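Local coordinates for protein Vpx (PDB 4CC9) that recruits the host CUL4A-DDB1 E3 ligase through DCAF-1 so that the restriction factor SAMHD1 is degraded by the proteasome, at residues Thr74-Arg77 with Tyr78-Ile82. Numbering follows the deposited sequence.
Sequences TKYR and YLCLI
Cys80 SG sits over one face of the Tyr76 ring, 3.9 Å from the ring centroid and 23° off the normal, a sulfur-aromatic contact between residues four apart on helix 71-91. The sulfur is displaced toward the hydroxyl-bearing end: Tyr76 CZ is 3.7 Å from Cys80 SG, as is CE2. Different first torsions bring ring and sulfur together. The tyrosine CG stands anti to its own backbone nitrogen (chi1 -180°), while the cysteine SG is anti to its carbonyl carbon (chi1 -67°) and leans back toward the preceding turn.

Beneath the pair runs ordinary alpha-helical bonding. Cys80 N donates to Tyr76 O at 3.1 Å, the i to i+4 bond between the same two residues, and Leu79 N reaches Lys75 O at 2.9 Å. Tyr78 N binds Thr74 O at 3.2 Å, whereas the bond from Leu81 N to Arg77 O, at 3.4 Å, is weak. On another side of the helix, Ile82 CG1 lies 3.5 Å above the plane of the Tyr78 ring, toward its rim.

Farther out, Tyr78 OH is hydrogen-bonded to Asn40 and its ring meets Trp56 edge-to-face, while Leu79 packs on Thr35 and Ile39 of helix 25-43. The Arg77 chain kinks twice along its length, which brings NH1 back to Tyr73 OH.

Residues 74-79 belong to a probable nuclear localization signal, yet here Tyr78 and Leu79 pack on the other Vpx helices, while Tyr76, Arg77, Cys80 and Leu81 meet another protein chain. Both polar contacts there, the Arg77 NH2 salt bridge and the Tyr76 OH hydrogen bond, go to acidic side chains, and the sulfur lies against the ring bearing that hydroxyl.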
loop_
_atom_site.group_PDB
_atom_site.type_symbol
_atom_site.label_atom_id
_atom_site.label_comp_id
_atom_site.label_asym_id
_atom_site.label_seq_id
_atom_site.Cartn_x
_atom_site.Cartn_y
_atom_site.Cartn_z
ATOM N N THR B 74 15.229 19.381 -9.945
ATOM C CA THR B 74 14.636 18.937 -11.205
ATOM C C THR B 74 14.569 17.410 -11.258
ATOM O O THR B 74 13.529 16.829 -11.598
ATOM C CB THR B 74 15.450 19.456 -12.411
ATOM O OG1 THR B 74 15.444 20.891 -12.412
ATOM C CG2 THR B 74 14.868 18.956 -13.716
ATOM N N LYS B 75 15.668 16.753 -10.906
ATOM C CA LYS B 75 15.673 15.295 -10.889
ATOM C C LYS B 75 14.645 14.749 -9.907
ATOM O O LYS B 75 14.015 13.719 -10.170
ATOM C CB LYS B 75 17.052 14.763 -10.538
ATOM C CG LYS B 75 18.071 14.946 -11.636
ATOM C CD LYS B 75 19.450 14.679 -11.074
ATOM C CE LYS B 75 20.003 13.389 -11.579
ATOM N NZ LYS B 75 21.261 13.094 -10.862
ATOM N N TYR B 76 14.449 15.454 -8.793
ATOM C CA TYR B 76 13.545 14.972 -7.757
ATOM C C TYR B 76 12.070 15.038 -8.178
ATOM O O TYR B 76 11.316 14.071 -7.960
ATOM C CB TYR B 76 13.781 15.730 -6.454
ATOM C CG TYR B 76 12.882 15.289 -5.323
ATOM C CD1 TYR B 76 13.203 14.186 -4.545
ATOM C CD2 TYR B 76 11.709 15.980 -5.032
ATOM C CE1 TYR B 76 12.374 13.783 -3.505
ATOM C CE2 TYR B 76 10.876 15.583 -3.994
ATOM C CZ TYR B 76 11.212 14.491 -3.232
ATOM O OH TYR B 76 10.380 14.106 -2.201
ATOM N N ARG B 77 11.646 16.161 -8.774
ATOM C CA ARG B 77 10.273 16.230 -9.303
ATOM C C ARG B 77 10.052 15.144 -10.360
ATOM O O ARG B 77 8.974 14.551 -10.448
ATOM C CB ARG B 77 9.938 17.609 -9.888
ATOM C CG ARG B 77 10.021 18.756 -8.868
ATOM C CD ARG B 77 9.053 18.553 -7.701
ATOM N NE ARG B 77 7.687 18.432 -8.194
ATOM C CZ ARG B 77 6.833 19.447 -8.329
ATOM N NH1 ARG B 77 7.192 20.683 -7.983
ATOM N NH2 ARG B 77 5.607 19.223 -8.813
ATOM N N TYR B 78 11.081 14.864 -11.149
ATOM C CA TYR B 78 10.954 13.848 -12.181
ATOM C C TYR B 78 10.798 12.450 -11.558
ATOM O O TYR B 78 9.944 11.670 -11.982
ATOM C CB TYR B 78 12.156 13.898 -13.142
ATOM C CG TYR B 78 12.298 12.650 -13.988
ATOM C CD1 TYR B 78 11.529 12.475 -15.132
ATOM C CD2 TYR B 78 13.202 11.651 -13.646
ATOM C CE1 TYR B 78 11.656 11.331 -15.921
ATOM C CE2 TYR B 78 13.336 10.507 -14.426
ATOM C CZ TYR B 78 12.553 10.360 -15.559
ATOM O OH TYR B 78 12.664 9.244 -16.338
ATOM N N LEU B 79 11.630 12.137 -10.566
ATOM C CA LEU B 79 11.567 10.837 -9.894
ATOM C C LEU B 79 10.176 10.588 -9.308
ATOM O O LEU B 79 9.618 9.500 -9.478
ATOM C CB LEU B 79 12.643 10.732 -8.795
ATOM C CG LEU B 79 12.693 9.451 -7.961
ATOM C CD1 LEU B 79 12.940 8.240 -8.838
ATOM C CD2 LEU B 79 13.759 9.537 -6.879
ATOM N N CYS B 80 9.604 11.591 -8.641
ATOM C CA CYS B 80 8.291 11.404 -8.019
ATOM C C CYS B 80 7.220 11.043 -9.054
ATOM O O CYS B 80 6.353 10.202 -8.788
ATOM C CB CYS B 80 7.889 12.622 -7.169
ATOM S SG CYS B 80 8.949 12.884 -5.668
ATOM N N LEU B 81 7.300 11.642 -10.241
ATOM C CA LEU B 81 6.355 11.315 -11.322
ATOM C C LEU B 81 6.515 9.884 -11.831
ATOM O O LEU B 81 5.518 9.200 -12.085
ATOM C CB LEU B 81 6.505 12.281 -12.494
ATOM C CG LEU B 81 5.980 13.695 -12.260
ATOM C CD1 LEU B 81 6.424 14.603 -13.392
ATOM C CD2 LEU B 81 4.445 13.693 -12.127
ATOM N N ILE B 82 7.760 9.431 -11.989
ATOM C CA ILE B 82 7.991 8.067 -12.460
ATOM C C ILE B 82 7.611 7.046 -11.386
ATOM O O ILE B 82 7.071 5.974 -11.715
ATOM C CB ILE B 82 9.438 7.835 -12.930
ATOM C CG1 ILE B 82 9.800 8.851 -14.020
ATOM C CG2 ILE B 82 9.593 6.430 -13.497
ATOM C CD1 ILE B 82 8.823 8.838 -15.207
#